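Local coordinates for protein tyrocidine synthetase 3 (Brevibacillus brevis, PDB 2JGP) that probably carries a thioester-bound peptide intermediate on its carrier domain and forms peptide bonds in its condensation domain during nonribosomal synthesis of the antibiotic tyrocidine, at residues Q272-Y275 with W276-F280; D406-F409 with E410-V413; Q261-Q265 with S266-H270. All coordinates share one frame; numbering follows the deposited sequence.

Contact 1: residues Q272-Y275 with W276-F280; sequences QEAY and WLQTF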
loop_
_atom_site.group_PDB
_atom_site.type_symbol
_atom_site.label_atom_id
_atom_site.label_comp_id
_atom_site.label_asym_id
_atom_site.label_seq_id
_atom_site.Cartn_x
_atom_site.Cartn_y
_atom_site.Cartn_z
ATOM N N GLN A 272 15.139 -11.691 2.775
ATOM C CA GLN A 272 14.141 -10.610 2.885
ATOM C C GLN A 272 14.119 -10.094 4.318
ATOM O O GLN A 272 14.149 -8.890 4.550
ATOM C CB GLN A 272 12.727 -11.075 2.508
ATOM C CG GLN A 272 12.536 -11.520 1.065
ATOM C CD GLN A 272 12.552 -10.373 0.089
ATOM O OE1 GLN A 272 11.635 -9.549 0.071
ATOM N NE2 GLN A 272 13.591 -10.311 -0.739
ATOM N N GLU A 273 14.072 -11.023 5.269
ATOM C CA GLU A 273 14.073 -10.691 6.692
ATOM C C GLU A 273 15.360 -9.993 7.117
ATOM O O GLU A 273 15.312 -8.968 7.802
ATOM C CB GLU A 273 13.891 -11.964 7.521
ATOM C CG GLU A 273 14.010 -11.759 9.027
ATOM C CD GLU A 273 13.703 -13.019 9.800
ATOM O OE1 GLU A 273 12.642 -13.064 10.453
ATOM O OE2 GLU A 273 14.524 -13.961 9.745
ATOM N N ALA A 274 16.499 -10.561 6.715
ATOM C CA ALA A 274 17.821 -10.079 7.124
ATOM C C ALA A 274 18.009 -8.602 6.837
ATOM O O ALA A 274 18.586 -7.879 7.653
ATOM C CB ALA A 274 18.914 -10.881 6.440
ATOM N N TYR A 275 17.517 -8.153 5.681
ATOM C CA TYR A 275 17.589 -6.739 5.327
ATOM C C TYR A 275 16.962 -5.856 6.407
ATOM O O TYR A 275 17.552 -4.857 6.818
ATOM C CB TYR A 275 16.924 -6.454 3.971
ATOM C CG TYR A 275 16.842 -4.972 3.707
ATOM C CD1 TYR A 275 17.933 -4.274 3.195
ATOM C CD2 TYR A 275 15.694 -4.252 4.031
ATOM C CE1 TYR A 275 17.869 -2.913 2.985
ATOM C CE2 TYR A 275 15.626 -2.892 3.830
ATOM C CZ TYR A 275 16.707 -2.226 3.304
ATOM O OH TYR A 275 16.628 -0.868 3.113
ATOM N N TRP A 276 15.772 -6.235 6.865
ATOM C CA TRP A 276 15.027 -5.441 7.833
ATOM C C TRP A 276 15.624 -5.515 9.233
ATOM O O TRP A 276 15.645 -4.518 9.955
ATOM C CB TRP A 276 13.562 -5.875 7.848
ATOM C CG TRP A 276 12.880 -5.533 6.563
ATOM C CD1 TRP A 276 12.485 -6.397 5.593
ATOM C CD2 TRP A 276 12.570 -4.222 6.086
ATOM N NE1 TRP A 276 11.922 -5.708 4.545
ATOM C CE2 TRP A 276 11.961 -4.369 4.821
ATOM C CE3 TRP A 276 12.738 -2.934 6.607
ATOM C CZ2 TRP A 276 11.518 -3.279 4.069
ATOM C CZ3 TRP A 276 12.288 -1.852 5.869
ATOM C CH2 TRP A 276 11.684 -2.034 4.607
ATOM N N LEU A 277 16.122 -6.689 9.607
ATOM C CA LEU A 277 16.752 -6.862 10.914
ATOM C C LEU A 277 18.031 -6.032 11.000
ATOM O O LEU A 277 18.293 -5.405 12.023
ATOM C CB LEU A 277 17.026 -8.341 11.196
ATOM C CG LEU A 277 15.785 -9.242 11.222
ATOM C CD1 LEU A 277 16.148 -10.634 11.707
ATOM C CD2 LEU A 277 14.672 -8.640 12.079
ATOM N N GLN A 278 18.808 -6.022 9.918
ATOM C CA GLN A 278 20.004 -5.178 9.810
ATOM C C GLN A 278 19.635 -3.700 9.897
ATOM O O GLN A 278 20.240 -2.950 10.661
ATOM C CB GLN A 278 20.728 -5.435 8.479
ATOM C CG GLN A 278 21.462 -6.768 8.405
ATOM C CD GLN A 278 21.723 -7.256 6.975
ATOM O OE1 GLN A 278 22.141 -8.393 6.775
ATOM N NE2 GLN A 278 21.463 -6.403 5.984
ATOM N N THR A 279 18.643 -3.290 9.104
ATOM C CA THR A 279 18.198 -1.897 9.058
ATOM C C THR A 279 17.841 -1.335 10.442
ATOM O O THR A 279 18.112 -0.166 10.720
ATOM C CB THR A 279 16.991 -1.717 8.094
ATOM O OG1 THR A 279 17.399 -2.010 6.750
ATOM C CG2 THR A 279 16.437 -0.293 8.149
ATOM N N PHE A 280 17.252 -2.167 11.301
ATOM C CA PHE A 280 16.826 -1.738 12.639
ATOM C C PHE A 280 17.595 -2.444 13.765
ATOM O O PHE A 280 17.059 -2.655 14.854
ATOM C CB PHE A 280 15.316 -1.958 12.798
ATOM C CG PHE A 280 14.490 -1.175 11.821
ATOM C CD1 PHE A 280 13.841 -1.803 10.770
ATOM C CD2 PHE A 280 14.375 0.201 11.943
ATOM C CE1 PHE A 280 13.083 -1.073 9.867
ATOM C CE2 PHE A 280 13.626 0.935 11.042
ATOM C CZ PHE A 280 12.980 0.299 10.003
#
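With chi1 of 172°, Y275 sets its ring trans to its own backbone N, whereas the neighbouring W276 turns CG to the side of its N (chi1 -67°); the two rings therefore meet although their residues are adjacent. The result is a T-shaped pair: the edge of Y275 points at the face of W276, with planes at 85° and centroids 5.0 Å apart. Y275 CD2 stands over the centre of the indole, 3.7 Å from W276 CD2.

One turn on, T279 OG1 lies over a face of the phenol ring near its rim, 3.5 Å from Y275 CZ. The same hydroxyl donates to Y275 O at 2.9 Å, from above the carbonyl plane, while T279 N reaches that oxygen from the opposite face; two bonds thus grip one carbonyl. All this belongs to the C-terminal turns of helix 267-279, where the i to i+4 ladder is continued by L277 N to E273 O (3.0 Å) and Q278 N to A274 O (2.9 Å), until F280 leaves helical geometry.

On another side of the helix, the aliphatic part of E273 packs on L277, CG to CD1 at 3.6 Å. W276 NE1 is hydrogen-bonded to H404 O, and H404 also stacks on the Y275 ring. Q272 spends its amide on D406 N and G403 O. The Y275 side chain lies about 8 Å from the bound sodium ion.

Contact 2: residues D406-F409 with E410-V413; sequences DYPF and EELV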
loop_
_atom_site.group_PDB
_atom_site.type_symbol
_atom_site.label_atom_id
_atom_site.label_comp_id
_atom_site.label_asym_id
_atom_site.label_seq_id
_atom_site.Cartn_x
_atom_site.Cartn_y
_atom_site.Cartn_z
ATOM N N ASP A 406 8.932 -8.647 0.567
ATOM C CA ASP A 406 8.268 -9.923 0.839
ATOM C C ASP A 406 8.611 -10.462 2.229
ATOM O O ASP A 406 8.896 -11.652 2.414
ATOM C CB ASP A 406 8.586 -10.929 -0.264
ATOM C CG ASP A 406 8.002 -10.511 -1.601
ATOM O OD1 ASP A 406 6.772 -10.327 -1.680
ATOM O OD2 ASP A 406 8.764 -10.352 -2.565
ATOM N N TYR A 407 8.581 -9.553 3.198
ATOM C CA TYR A 407 8.690 -9.877 4.612
ATOM C C TYR A 407 7.540 -9.155 5.314
ATOM O O TYR A 407 7.518 -7.932 5.340
ATOM C CB TYR A 407 10.037 -9.407 5.149
ATOM C CG TYR A 407 10.296 -9.758 6.595
ATOM C CD1 TYR A 407 10.331 -11.084 7.014
ATOM C CD2 TYR A 407 10.534 -8.765 7.539
ATOM C CE1 TYR A 407 10.578 -11.410 8.337
ATOM C CE2 TYR A 407 10.785 -9.082 8.863
ATOM C CZ TYR A 407 10.803 -10.401 9.258
ATOM O OH TYR A 407 11.056 -10.713 10.573
ATOM N N PRO A 408 6.558 -9.907 5.847
ATOM C CA PRO A 408 5.408 -9.301 6.527
ATOM C C PRO A 408 5.797 -8.355 7.665
ATOM O O PRO A 408 6.645 -8.697 8.490
ATOM C CB PRO A 408 4.656 -10.514 7.088
ATOM C CG PRO A 408 5.036 -11.640 6.208
ATOM C CD PRO A 408 6.456 -11.376 5.810
ATOM N N PHE A 409 5.175 -7.181 7.702
ATOM C CA PHE A 409 5.396 -6.223 8.787
ATOM C C PHE A 409 5.127 -6.872 10.149
ATOM O O PHE A 409 5.789 -6.551 11.128
ATOM C CB PHE A 409 4.528 -4.969 8.603
ATOM C CG PHE A 409 4.839 -3.875 9.586
ATOM C CD1 PHE A 409 5.985 -3.105 9.444
ATOM C CD2 PHE A 409 4.007 -3.635 10.669
ATOM C CE1 PHE A 409 6.286 -2.107 10.357
ATOM C CE2 PHE A 409 4.305 -2.629 11.592
ATOM C CZ PHE A 409 5.441 -1.872 11.438
ATOM N N GLU A 410 4.176 -7.808 10.186
ATOM C CA GLU A 410 3.830 -8.557 11.404
ATOM C C GLU A 410 5.010 -9.349 11.957
ATOM O O GLU A 410 5.188 -9.437 13.173
ATOM C CB GLU A 410 2.674 -9.534 11.137
ATOM C CG GLU A 410 1.335 -8.880 10.796
ATOM C CD GLU A 410 1.207 -8.490 9.338
ATOM O OE1 GLU A 410 1.904 -9.090 8.492
ATOM O OE2 GLU A 410 0.406 -7.579 9.038
ATOM N N GLU A 411 5.795 -9.947 11.061
ATOM C CA GLU A 411 6.982 -10.699 11.457
ATOM C C GLU A 411 8.080 -9.787 11.995
ATOM O O GLU A 411 8.739 -10.122 12.982
ATOM C CB GLU A 411 7.518 -11.522 10.279
ATOM C CG GLU A 411 6.618 -12.674 9.874
ATOM C CD GLU A 411 6.385 -13.651 11.006
ATOM O OE1 GLU A 411 7.351 -13.959 11.740
ATOM O OE2 GLU A 411 5.234 -14.111 11.165
ATOM N N LEU A 412 8.273 -8.642 11.343
ATOM C CA LEU A 412 9.294 -7.680 11.753
ATOM C C LEU A 412 9.064 -7.190 13.179
ATOM O O LEU A 412 9.991 -7.157 13.983
ATOM C CB LEU A 412 9.315 -6.482 10.799
ATOM C CG LEU A 412 10.335 -5.380 11.108
ATOM C CD1 LEU A 412 11.748 -5.936 11.196
ATOM C CD2 LEU A 412 10.244 -4.283 10.058
ATOM N N VAL A 413 7.828 -6.806 13.478
ATOM C CA VAL A 413 7.473 -6.292 14.804
ATOM C C VAL A 413 7.789 -7.306 15.902
ATOM O O VAL A 413 8.373 -6.955 16.927
ATOM C CB VAL A 413 5.982 -5.907 14.874
ATOM C CG1 VAL A 413 5.531 -5.731 16.328
ATOM C CG2 VAL A 413 5.725 -4.639 14.059
#
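The N-terminal turn of helix 409-415, in the condensation domain, is preceded by P408 at the N-cap position, which has non-helical backbone angles (phi/psi -55°/134°). Its carbonyl starts the helical bonding: L412 N donates to P408 O at 3.3 Å, in the carbonyl plane, and E411 N adds a weak, bent bond to the same oxygen. The next rung, V413 N to F409 O, is 3.1 Å long.

Ahead of the cap, the backbone at Y407 is extended and the residue sends its ring forward over the first turn, at about a right angle to the side chains of E411 and L412. CZ of Y407 comes within 3.6 Å of E411 CB, and Y407 CE2 lies 3.5 Å from L412 CA, so the ring rests on the helix backbone as much as on side chains.

P408 and E411 run side by side and point the same way, with P408 CB 4.0 Å from E411 CG. E410 is bent at chi2 (83°), which brings OE1 back to 3.4 Å from P408 CB; this oxygen is held by S101 OG at the start of helix 101-113. On a further side of the turn, the ring of F409 crosses V413 obliquely, CE2 touching V413 CG2 at 3.5 Å.

Helix 267-279 packs against Y407, P408 and L412, helix 101-113 meets P408 and E410, and the loop residues P426, L427 and F428, just before strand 430-435, adjoin F409, L412 and V413.

Contact 3: residues Q261-Q265 with S266-H270; sequences QEFSQ and SAAFH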
loop_
_atom_site.group_PDB
_atom_site.type_symbol
_atom_site.label_atom_id
_atom_site.label_comp_id
_atom_site.label_asym_id
_atom_site.label_seq_id
_atom_site.Cartn_x
_atom_site.Cartn_y
_atom_site.Cartn_z
ATOM N N GLN A 261 3.128 -19.009 2.793
ATOM C CA GLN A 261 3.515 -20.015 3.792
ATOM C C GLN A 261 4.732 -20.833 3.345
ATOM O O GLN A 261 5.672 -21.023 4.115
ATOM C CB GLN A 261 2.354 -20.956 4.097
ATOM C CG GLN A 261 2.662 -21.960 5.196
ATOM C CD GLN A 261 1.516 -22.903 5.443
ATOM O OE1 GLN A 261 1.088 -23.626 4.541
ATOM N NE2 GLN A 261 1.015 -22.911 6.673
ATOM N N GLU A 262 4.709 -21.318 2.109
ATOM C CA GLU A 262 5.848 -22.046 1.546
ATOM C C GLU A 262 7.095 -21.177 1.543
ATOM O O GLU A 262 8.167 -21.614 1.964
ATOM C CB GLU A 262 5.552 -22.498 0.117
ATOM C CG GLU A 262 4.495 -23.587 0.022
ATOM C CD GLU A 262 4.015 -23.823 -1.399
ATOM O OE1 GLU A 262 3.361 -24.860 -1.629
ATOM O OE2 GLU A 262 4.285 -22.975 -2.281
ATOM N N PHE A 263 6.934 -19.939 1.073
ATOM C CA PHE A 263 8.041 -18.997 0.962
ATOM C C PHE A 263 8.715 -18.742 2.307
ATOM O O PHE A 263 9.934 -18.580 2.371
ATOM C CB PHE A 263 7.545 -17.676 0.374
ATOM C CG PHE A 263 8.631 -16.678 0.141
ATOM C CD1 PHE A 263 9.564 -16.877 -0.871
ATOM C CD2 PHE A 263 8.727 -15.540 0.927
ATOM C CE1 PHE A 263 10.570 -15.963 -1.085
ATOM C CE2 PHE A 263 9.733 -14.621 0.712
ATOM C CZ PHE A 263 10.653 -14.832 -0.300
ATOM N N SER A 264 7.917 -18.731 3.375
ATOM C CA SER A 264 8.418 -18.452 4.718
ATOM C C SER A 264 9.530 -19.407 5.164
ATOM O O SER A 264 10.312 -19.066 6.055
ATOM C CB SER A 264 7.273 -18.498 5.732
ATOM O OG SER A 264 6.894 -19.838 5.996
ATOM N N GLN A 265 9.599 -20.588 4.546
ATOM C CA GLN A 265 10.613 -21.601 4.865
ATOM C C GLN A 265 11.846 -21.560 3.954
ATOM O O GLN A 265 12.700 -22.440 4.035
ATOM C CB GLN A 265 9.991 -23.007 4.799
ATOM C CG GLN A 265 9.423 -23.508 6.121
ATOM C CD GLN A 265 8.200 -22.751 6.565
ATOM O OE1 GLN A 265 8.091 -22.359 7.730
ATOM N NE2 GLN A 265 7.258 -22.544 5.646
ATOM N N SER A 266 11.951 -20.538 3.105
ATOM C CA SER A 266 13.003 -20.492 2.097
ATOM C C SER A 266 14.220 -19.687 2.558
ATOM O O SER A 266 14.136 -18.869 3.481
ATOM C CB SER A 266 12.452 -19.902 0.800
ATOM O OG SER A 266 12.153 -18.527 0.949
ATOM N N ALA A 267 15.353 -19.937 1.910
ATOM C CA ALA A 267 16.541 -19.105 2.075
ATOM C C ALA A 267 16.245 -17.666 1.632
ATOM O O ALA A 267 16.717 -16.706 2.255
ATOM C CB ALA A 267 17.706 -19.679 1.287
ATOM N N ALA A 268 15.452 -17.524 0.567
ATOM C CA ALA A 268 15.058 -16.208 0.062
ATOM C C ALA A 268 14.339 -15.384 1.135
ATOM O O ALA A 268 14.607 -14.203 1.286
ATOM C CB ALA A 268 14.174 -16.354 -1.169
ATOM N N PHE A 269 13.432 -16.013 1.877
ATOM C CA PHE A 269 12.725 -15.327 2.967
ATOM C C PHE A 269 13.698 -14.847 4.045
ATOM O O PHE A 269 13.556 -13.751 4.568
ATOM C CB PHE A 269 11.656 -16.239 3.571
ATOM C CG PHE A 269 10.912 -15.638 4.730
ATOM C CD1 PHE A 269 9.739 -14.924 4.525
ATOM C CD2 PHE A 269 11.361 -15.820 6.031
ATOM C CE1 PHE A 269 9.044 -14.383 5.593
ATOM C CE2 PHE A 269 10.666 -15.275 7.108
ATOM C CZ PHE A 269 9.510 -14.558 6.886
ATOM N N HIS A 270 14.693 -15.664 4.368
ATOM C CA HIS A 270 15.698 -15.277 5.362
ATOM C C HIS A 270 16.452 -14.017 4.931
ATOM O O HIS A 270 16.803 -13.182 5.762
ATOM C CB HIS A 270 16.681 -16.419 5.599
ATOM C CG HIS A 270 17.433 -16.311 6.886
ATOM N ND1 HIS A 270 18.744 -15.890 6.951
ATOM C CD2 HIS A 270 17.061 -16.582 8.160
ATOM C CE1 HIS A 270 19.147 -15.904 8.210
ATOM N NE2 HIS A 270 18.146 -16.323 8.963
HETATM O O HOH W 1 13.036 -19.506 5.841
#
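One face of the F263 ring receives both S266 OG, which lies 3.5 Å above the plane toward the rim, and F269 CB, 4.2 Å from the ring centroid in a CH-pi contact. The F269 ring in turn takes S264 CA over a face, 4.0 Å from its centroid and 21° off the normal, while the F263 ring meets it at the edge. The two ring planes are 81° apart, and F263 CD2 approaches F269 CD1 at 3.8 Å. A268 CB adds a contact of 3.6 Å to F263 CE1.

On the side of the F263 ring where S266 OG sits, F263 O is gripped twice: S266 OG donates at 2.6 Å on a lone pair in the carbonyl plane, whereas S266 N comes from well above that plane. With chi1 at 69°, the S266 hydroxyl sits between its own N and carbonyl carbon, where it also accepts from F269 N at 3.0 Å, the capping bond. A water donates to both S264 O and S266 O, bridging the bend.

W259 stacks on F263, and V85 touches F263 and A268. The arrangement is a type I beta turn, F263-S266, joining helices 253-263 and 267-279, with S266 as N-cap of the second.

From the N terminus, contact 3 comes first, closing the tight turn between helices 253-263 and 267-279. Contact 1 follows on the second of these helices and runs to its end. Contact 2 comes far later, where the loop after helix 387-403 enters helix 409-415. All three are local and in series; none nests within or crosses another. In space they converge: W276 CD1 lies 3.6 Å from Y407 CD2 and W276 CB packs on L412 CD1, joining contacts 1 and 2. Q272 CG meets F263 CZ at 4.0 Å, joining 1 and 3; Y407 CD1 meets F269 CZ at 3.6 Å, joining 2 and 3. From F269 to L277, helix 267-279 is thus tied to segment 406-413.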